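Local coordinates for shikimate kinase (Bacteroides thetaiotaomicron, PDB 3VAA), which probably phosphorylates the 3-hydroxyl of shikimate with ATP, using magnesium, on the way to chorismate and the aromatic amino acids, at residues 56-59 against 60-64; 79-82 against 83-86; 65-68 against 69-72; 158-161 against 162-166. All blocks are in the same frame, centred on the assembly; numbering follows the deposited sequence.

Contact 1: 56-59 against 60-64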
# COMPACT_ATOMS: atom_id res chain seq x y z
N LEU A 56 5.55 2.13 -5.50
CA LEU A 56 6.80 1.37 -5.53
C LEU A 56 6.84 0.29 -6.60
O LEU A 56 7.88 0.09 -7.23
CB LEU A 56 7.09 0.77 -4.15
CG LEU A 56 8.45 0.06 -3.97
CD1 LEU A 56 9.59 0.94 -4.40
CD2 LEU A 56 8.60 -0.38 -2.49
N ASP A 57 5.74 -0.41 -6.82
CA ASP A 57 5.70 -1.42 -7.89
C ASP A 57 5.98 -0.81 -9.25
O ASP A 57 6.68 -1.43 -10.08
CB ASP A 57 4.38 -2.16 -7.91
CG ASP A 57 4.24 -3.15 -6.78
OD1 ASP A 57 5.22 -3.41 -6.04
OD2 ASP A 57 3.13 -3.72 -6.65
N TRP A 58 5.43 0.38 -9.50
CA TRP A 58 5.70 1.08 -10.76
C TRP A 58 7.18 1.42 -10.84
O TRP A 58 7.82 1.25 -11.89
CB TRP A 58 4.83 2.35 -10.89
CG TRP A 58 5.21 3.26 -12.02
CD1 TRP A 58 4.77 3.20 -13.31
CD2 TRP A 58 6.11 4.39 -11.97
NE1 TRP A 58 5.34 4.20 -14.06
CE2 TRP A 58 6.16 4.95 -13.26
CE3 TRP A 58 6.88 4.97 -10.94
CZ2 TRP A 58 6.95 6.07 -13.57
CZ3 TRP A 58 7.66 6.08 -11.25
CH2 TRP A 58 7.69 6.62 -12.55
N TYR A 59 7.73 1.91 -9.73
CA TYR A 59 9.14 2.30 -9.69
C TYR A 59 10.06 1.10 -10.01
O TYR A 59 11.02 1.20 -10.79
CB TYR A 59 9.47 2.91 -8.33
CG TYR A 59 10.86 3.44 -8.22
CD1 TYR A 59 11.17 4.71 -8.65
CD2 TYR A 59 11.89 2.65 -7.69
CE1 TYR A 59 12.46 5.20 -8.56
CE2 TYR A 59 13.17 3.13 -7.59
CZ TYR A 59 13.46 4.41 -8.04
OH TYR A 59 14.74 4.92 -7.95
N ILE A 60 9.72 -0.04 -9.43
CA ILE A 60 10.44 -1.30 -9.66
C ILE A 60 10.42 -1.66 -11.16
O ILE A 60 11.46 -1.97 -11.74
CB ILE A 60 9.80 -2.43 -8.84
CG1 ILE A 60 10.18 -2.30 -7.35
CG2 ILE A 60 10.23 -3.80 -9.40
CD1 ILE A 60 9.32 -3.19 -6.39
N GLU A 61 9.25 -1.57 -11.79
CA GLU A 61 9.13 -1.91 -13.21
C GLU A 61 9.93 -0.97 -14.09
O GLU A 61 10.51 -1.40 -15.11
CB GLU A 61 7.66 -1.97 -13.65
CG GLU A 61 6.85 -2.99 -12.87
CD GLU A 61 5.48 -3.29 -13.48
OE1 GLU A 61 5.11 -2.67 -14.51
OE2 GLU A 61 4.78 -4.18 -12.93
N GLU A 62 9.95 0.32 -13.73
CA GLU A 62 10.75 1.31 -14.47
C GLU A 62 12.26 1.01 -14.38
O GLU A 62 12.99 1.17 -15.35
CB GLU A 62 10.51 2.72 -13.93
CG GLU A 62 9.17 3.31 -14.25
CD GLU A 62 8.99 3.63 -15.72
OE1 GLU A 62 7.83 3.59 -16.19
OE2 GLU A 62 9.98 3.92 -16.42
N ARG A 63 12.72 0.60 -13.21
CA ARG A 63 14.14 0.33 -13.01
C ARG A 63 14.64 -0.93 -13.68
O ARG A 63 15.75 -0.96 -14.22
CB ARG A 63 14.46 0.29 -11.52
CG ARG A 63 14.48 1.69 -10.91
CD ARG A 63 15.77 2.45 -11.15
NE ARG A 63 16.80 2.11 -10.15
CZ ARG A 63 17.75 1.19 -10.30
NH1 ARG A 63 17.89 0.53 -11.44
NH2 ARG A 63 18.59 0.97 -9.30
N PHE A 64 13.82 -1.97 -13.70
CA PHE A 64 14.26 -3.25 -14.24
C PHE A 64 13.76 -3.54 -15.65
O PHE A 64 14.22 -4.50 -16.26
CB PHE A 64 13.87 -4.36 -13.26
CG PHE A 64 14.66 -4.31 -11.98
CD1 PHE A 64 15.85 -5.01 -11.86
CD2 PHE A 64 14.24 -3.53 -10.93
CE1 PHE A 64 16.59 -4.95 -10.71
CE2 PHE A 64 14.97 -3.46 -9.77
CZ PHE A 64 16.14 -4.17 -9.65
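Glu62 lays its CG over one face of the Trp58 indole, 3.7 Å from the centroid of the six-membered ring and 20° off its normal, a CH-pi contact between residues one helical turn apart. A bend at chi2 (-69°) brings the Glu62 carboxylate back beside the indole, its plane 43° from that of the ring. Tyr59 and Arg63 repeat the theme a step further on: Arg63 CG sits over one face of the phenol, 4.2 Å from its centroid, while the guanidinium turns nearly perpendicular to the ring, with Tyr59 OH near its plane at the edge but not bonded to it. Both polar ends go to Glu90, by a hydrogen bond from the tyrosine and a salt bridge from the arginine, tying helix 56-64 to helix 68-91.

On the buried side Leu56 CG meets Ile60 CD1 at 4.1 Å, and that same methyl lies 4.1 Å from Asp57 OD1. Regular backbone bonds run beneath, such as Ile60 N to Leu56 O at 2.9 Å. Asp57, predicted to bind the substrate, stands in the first turn of the helix directly after strand 53-55, consistent with the shikimate-binding site of this kinase family.

Contact 2: 79-82 against 83-86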
# COMPACT_ATOMS: atom_id res chain seq x y z
N GLY A 79 14.22 -13.41 -4.13
CA GLY A 79 14.90 -12.47 -5.01
C GLY A 79 14.06 -11.24 -5.25
O GLY A 79 14.57 -10.11 -5.25
N PHE A 80 12.76 -11.43 -5.47
CA PHE A 80 11.91 -10.27 -5.66
C PHE A 80 11.86 -9.40 -4.41
O PHE A 80 11.91 -8.15 -4.49
CB PHE A 80 10.49 -10.65 -6.06
CG PHE A 80 9.61 -9.45 -6.21
CD1 PHE A 80 9.63 -8.71 -7.37
CD2 PHE A 80 8.81 -9.02 -5.16
CE1 PHE A 80 8.85 -7.58 -7.50
CE2 PHE A 80 8.02 -7.89 -5.29
CZ PHE A 80 8.04 -7.17 -6.47
N ARG A 81 11.76 -10.03 -3.24
CA ARG A 81 11.71 -9.24 -1.99
C ARG A 81 13.01 -8.46 -1.73
O ARG A 81 12.97 -7.36 -1.18
CB ARG A 81 11.34 -10.09 -0.80
CG ARG A 81 9.94 -10.71 -0.90
CD ARG A 81 8.88 -9.63 -0.99
NE ARG A 81 7.56 -10.23 -1.20
CZ ARG A 81 6.45 -9.56 -1.44
NH1 ARG A 81 6.44 -8.23 -1.49
NH2 ARG A 81 5.31 -10.22 -1.61
N GLU A 82 14.15 -9.04 -2.12
CA GLU A 82 15.44 -8.31 -2.01
C GLU A 82 15.42 -7.07 -2.92
O GLU A 82 15.78 -5.98 -2.50
CB GLU A 82 16.58 -9.23 -2.40
CG GLU A 82 17.97 -8.62 -2.31
CD GLU A 82 19.02 -9.64 -2.76
OE1 GLU A 82 19.41 -10.47 -1.94
OE2 GLU A 82 19.44 -9.57 -3.90
N LEU A 83 14.96 -7.22 -4.15
CA LEU A 83 14.94 -6.07 -5.05
C LEU A 83 13.94 -5.02 -4.59
O LEU A 83 14.20 -3.81 -4.69
CB LEU A 83 14.71 -6.50 -6.49
CG LEU A 83 13.43 -6.91 -7.11
CD1 LEU A 83 12.54 -5.70 -7.43
CD2 LEU A 83 13.85 -7.62 -8.40
N GLU A 84 12.80 -5.46 -4.05
CA GLU A 84 11.80 -4.53 -3.53
C GLU A 84 12.39 -3.71 -2.36
O GLU A 84 12.21 -2.50 -2.29
CB GLU A 84 10.57 -5.30 -3.07
CG GLU A 84 9.48 -4.46 -2.43
CD GLU A 84 8.30 -5.29 -2.02
OE1 GLU A 84 8.50 -6.27 -1.25
OE2 GLU A 84 7.16 -4.96 -2.47
N ARG A 85 13.08 -4.39 -1.45
CA ARG A 85 13.76 -3.72 -0.36
C ARG A 85 14.75 -2.67 -0.89
O ARG A 85 14.80 -1.55 -0.42
CB ARG A 85 14.49 -4.78 0.48
CG ARG A 85 15.31 -4.26 1.65
CD ARG A 85 16.72 -3.86 1.24
NE ARG A 85 17.54 -3.49 2.40
CZ ARG A 85 18.62 -2.71 2.35
NH1 ARG A 85 19.04 -2.18 1.20
NH2 ARG A 85 19.27 -2.42 3.46
N ASN A 86 15.56 -3.06 -1.87
CA ASN A 86 16.52 -2.14 -2.43
C ASN A 86 15.85 -0.92 -3.09
O ASN A 86 16.32 0.20 -2.94
CB ASN A 86 17.44 -2.86 -3.41
CG ASN A 86 18.34 -3.85 -2.73
OD1 ASN A 86 18.70 -3.67 -1.55
ND2 ASN A 86 18.80 -4.87 -3.48
O HOH W 1 10.81 -6.43 0.52
O HOH W 2 4.54 -6.21 -1.97
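Charge comes first: Arg81 and Glu84 lie side by side and form a salt bridge, NH1 to OE1 at 2.9 Å. The carboxylate oxygen sits in the guanidinium plane, at its edge, whereas NH1 reaches it on the syn side and 22° out of the carboxylate plane. A bend at the second torsion (chi2 -61°) turns the Arg81 chain forward along the helix, so that NH1 comes alongside the Glu84 carboxylate.

Two waters extend the polar network. One donates to both Arg81 O and Glu84 OE1; the other accepts from Arg81 NH1 and donates to Glu84 OE2 at 2.9 Å, so both carboxylate oxygens are engaged and the rotation of the group is probably fixed. Separately, Arg85 NH1 bonds Asn86 OD1 in the carbonyl plane, at 3.1 Å.

Apolar contact is made by Phe80, whose CE1 lies 4.1 Å from Leu83 CD1. The ring also has Glu84 OE2 obliquely near CE2, at 4.2 Å. Backbone bonds of the helix run beneath, Glu84 N to Phe80 O being 2.9 Å long.

Arg81 is a predicted substrate ligand, and Glu84 appears to act as a second-shell residue that positions it, beside Asp57, in the shikimate-binding pocket.

Contact 3: 65-68 against 69-72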
# COMPACT_ATOMS: atom_id res chain seq x y z
N HIS A 65 12.89 -2.68 -16.17
CA HIS A 65 12.28 -2.87 -17.50
C HIS A 65 11.68 -4.27 -17.61
O HIS A 65 11.74 -4.94 -18.65
CB HIS A 65 13.29 -2.58 -18.61
CG HIS A 65 13.85 -1.20 -18.55
ND1 HIS A 65 15.09 -0.91 -18.00
CD2 HIS A 65 13.32 -0.01 -18.91
CE1 HIS A 65 15.30 0.39 -18.06
NE2 HIS A 65 14.24 0.96 -18.61
N LYS A 66 11.06 -4.69 -16.51
CA LYS A 66 10.40 -5.96 -16.37
C LYS A 66 9.25 -5.71 -15.43
O LYS A 66 9.37 -4.90 -14.52
CB LYS A 66 11.32 -7.01 -15.75
CG LYS A 66 12.38 -7.56 -16.72
CD LYS A 66 13.44 -8.37 -15.98
CE LYS A 66 14.52 -8.88 -16.93
NZ LYS A 66 15.70 -9.39 -16.18
N THR A 67 8.13 -6.39 -15.65
CA THR A 67 6.99 -6.25 -14.75
C THR A 67 7.29 -6.97 -13.45
O THR A 67 8.22 -7.79 -13.39
CB THR A 67 5.72 -6.83 -15.34
OG1 THR A 67 5.86 -8.26 -15.48
CG2 THR A 67 5.43 -6.20 -16.70
N VAL A 68 6.54 -6.66 -12.39
CA VAL A 68 6.73 -7.35 -11.12
C VAL A 68 6.47 -8.86 -11.25
O VAL A 68 7.14 -9.65 -10.60
CB VAL A 68 5.86 -6.74 -9.99
CG1 VAL A 68 6.40 -5.35 -9.64
CG2 VAL A 68 4.45 -6.66 -10.39
N GLY A 69 5.53 -9.26 -12.12
CA GLY A 69 5.26 -10.66 -12.34
C GLY A 69 6.44 -11.37 -12.98
O GLY A 69 6.75 -12.52 -12.64
N GLU A 70 7.07 -10.70 -13.93
CA GLU A 70 8.24 -11.26 -14.60
C GLU A 70 9.40 -11.43 -13.60
O GLU A 70 10.11 -12.44 -13.62
CB GLU A 70 8.68 -10.33 -15.74
CG GLU A 70 7.72 -10.37 -16.94
CD GLU A 70 8.17 -9.48 -18.09
OE1 GLU A 70 8.45 -8.29 -17.86
OE2 GLU A 70 8.22 -9.98 -19.23
N LEU A 71 9.58 -10.43 -12.74
CA LEU A 71 10.65 -10.46 -11.74
C LEU A 71 10.45 -11.60 -10.75
O LEU A 71 11.41 -12.31 -10.39
CB LEU A 71 10.75 -9.11 -11.02
CG LEU A 71 11.31 -7.96 -11.86
CD1 LEU A 71 11.00 -6.59 -11.22
CD2 LEU A 71 12.82 -8.12 -12.11
N PHE A 72 9.21 -11.79 -10.33
CA PHE A 72 8.87 -12.85 -9.39
C PHE A 72 9.19 -14.24 -10.00
O PHE A 72 9.74 -15.11 -9.32
CB PHE A 72 7.39 -12.75 -9.02
CG PHE A 72 7.08 -13.21 -7.63
CD1 PHE A 72 7.06 -12.30 -6.59
CD2 PHE A 72 6.76 -14.54 -7.37
CE1 PHE A 72 6.77 -12.70 -5.29
CE2 PHE A 72 6.46 -14.96 -6.07
CZ PHE A 72 6.46 -14.03 -5.03
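Between the end of helix 56-64 and the start of helix 68-91 the chain leaves helical geometry at His65, with positive phi, runs extended through Lys66 and Thr67, and becomes helical again at Val68. Thr67 and Glu70 meet here in a capping box, with Thr67 as the N-cap. Its OG1 accepts from Glu70 N at 3.1 Å, and in return Glu70 OE1 accepts a hydrogen bond from Thr67 N at 2.9 Å, nearly straight (165°), through the anti lone pair of the carboxylate oxygen. OG1 lies between the backbone N and the carbonyl carbon of its own residue (chi1 66°), which puts it in line with the N-H of Glu70 and within 3.2 Å of Glu70 CG. The next amide of the first turn, that of Val68, goes to Glu61 OE2 of the preceding helix, so two glutamates serve this helix start.

Lys66 lies across the box at about a right angle to Glu70, and its NZ goes on to a salt bridge with Glu74. Leu71 is buried and packs against Ile60 and Phe64, joining the helix start to helix 56-64. The carbonyl Lys66 O, buried here, has no hydrogen-bonding partner in the model. The side chains of Lys66 and Leu71 cross at about a right angle, with Lys66 CD 3.9 Å from Leu71 CD2.

Contact 4: 158-161 against 162-166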
# COMPACT_ATOMS: atom_id res chain seq x y z
N ILE A 158 -9.33 -12.50 5.25
CA ILE A 158 -9.14 -12.48 6.70
C ILE A 158 -7.83 -13.13 7.09
O ILE A 158 -7.09 -12.58 7.92
CB ILE A 158 -10.34 -13.13 7.46
CG1 ILE A 158 -11.58 -12.24 7.33
CG2 ILE A 158 -9.99 -13.35 8.93
CD1 ILE A 158 -12.88 -12.88 7.86
N GLN A 159 -7.52 -14.28 6.50
CA GLN A 159 -6.26 -14.97 6.82
C GLN A 159 -5.04 -14.20 6.33
O GLN A 159 -4.00 -14.19 7.00
CB GLN A 159 -6.27 -16.39 6.24
CG GLN A 159 -7.31 -17.28 6.94
CD GLN A 159 -7.68 -18.53 6.15
OE1 GLN A 159 -7.02 -18.91 5.18
NE2 GLN A 159 -8.76 -19.18 6.56
N ALA A 160 -5.15 -13.59 5.15
CA ALA A 160 -4.05 -12.80 4.63
C ALA A 160 -3.75 -11.63 5.57
O ALA A 160 -2.58 -11.34 5.85
CB ALA A 160 -4.38 -12.29 3.20
N LEU A 161 -4.80 -10.98 6.08
CA LEU A 161 -4.63 -9.87 7.01
C LEU A 161 -4.02 -10.38 8.32
O LEU A 161 -3.23 -9.69 8.95
CB LEU A 161 -5.94 -9.14 7.30
CG LEU A 161 -6.62 -8.37 6.17
CD1 LEU A 161 -7.96 -7.78 6.65
CD2 LEU A 161 -5.71 -7.27 5.62
N GLU A 162 -4.39 -11.58 8.74
CA GLU A 162 -3.81 -12.16 9.98
C GLU A 162 -2.29 -12.29 9.85
O GLU A 162 -1.55 -12.04 10.81
CB GLU A 162 -4.41 -13.52 10.31
CG GLU A 162 -5.86 -13.46 10.81
CD GLU A 162 -6.53 -14.83 10.95
OE1 GLU A 162 -5.90 -15.85 10.59
OE2 GLU A 162 -7.69 -14.86 11.40
N LYS A 163 -1.81 -12.71 8.67
CA LYS A 163 -0.37 -12.88 8.48
C LYS A 163 0.33 -11.52 8.40
O LYS A 163 1.46 -11.34 8.90
CB LYS A 163 -0.06 -13.68 7.20
CG LYS A 163 -0.76 -15.04 7.11
CD LYS A 163 -0.32 -15.85 5.87
CE LYS A 163 -1.38 -16.90 5.40
NZ LYS A 163 -2.62 -16.31 4.75
N ARG A 164 -0.34 -10.56 7.75
CA ARG A 164 0.24 -9.22 7.55
C ARG A 164 0.08 -8.23 8.71
O ARG A 164 0.92 -7.38 8.90
CB ARG A 164 -0.32 -8.61 6.28
CG ARG A 164 0.14 -9.34 5.07
CD ARG A 164 -0.81 -9.16 3.92
NE ARG A 164 -0.31 -9.85 2.73
CZ ARG A 164 -0.32 -11.17 2.58
NH1 ARG A 164 -0.79 -11.97 3.53
NH2 ARG A 164 0.18 -11.71 1.47
N ALA A 165 -0.99 -8.37 9.49
CA ALA A 165 -1.25 -7.45 10.61
C ALA A 165 -0.11 -7.16 11.60
O ALA A 165 0.05 -6.02 12.00
CB ALA A 165 -2.50 -7.91 11.39
N PRO A 166 0.69 -8.17 12.01
CA PRO A 166 1.79 -7.86 12.92
C PRO A 166 2.79 -6.84 12.35
O PRO A 166 3.55 -6.22 13.10
CB PRO A 166 2.48 -9.21 13.13
CG PRO A 166 1.40 -10.21 12.89
CD PRO A 166 0.50 -9.63 11.85
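Ala160 O is gripped twice by Arg164: by the backbone N at 3.0 Å, in the usual helical way, and by the guanidinium NH1, also at 3.0 Å. The two donors approach differently. The amide comes in at a wide C=O angle of 154°, whereas NH1 reaches the oxygen from the flank, at 110° and tilted from the carbonyl plane. Seen from the arginine, however, the oxygen lies at the edge of the guanidinium and near its plane. The Arg164 chain runs extended from CG to NE and then turns at its last torsion (chi4 74°), which swings NH1 back over the preceding turn, where it also rests 3.6 Å from Ala160 CB. A weak bond from Lys163 N is added to the same carbonyl.

Lys163 also turns back on its own helix, though only by a weak bond, NZ to Gln159 O at 3.4 Å, while its amide donates to that oxygen as well. On the solvent side Glu162 runs extended beside the previous turn, with CG 3.3 Å from Ile158 O and OE2 3.7 Å from Ile158 CG2. Further along, Ala165 N bonds Leu161 O at 2.7 Å, the last such bond before Pro166, whose nitrogen has no hydrogen to give and where the helix kinks.

Tyr33 and Cys107 also touch Arg164, a predicted substrate ligand. With NH1 tied to a carbonyl of its own helix, its guanidinium is probably held in a set orientation near Gly103 and Arg81, and its positive charge may help to attract the anionic shikimate.

Contacts 1, 2 and 3 form a connected group on one side of the chain's centre: contact 1 lies within helix 56-64, contacts 2 and 3 share helix 68-91, and Ile60, Leu71 and Leu83 pack together where they join. Contacts 1 and 2 are partly buried, contact 3 is a surface contact, and contact 4, also at the surface, stands apart on helix 150-168, about 6 Å from contact 2 at the nearest atoms. The chemistry follows place: CH-pi contacts in contact 1, a water-bridged salt bridge in contact 2, capping in contact 3, and side chain to backbone bonding in contact 4. Contacts 1, 2 and 4 each bring one predicted substrate ligand.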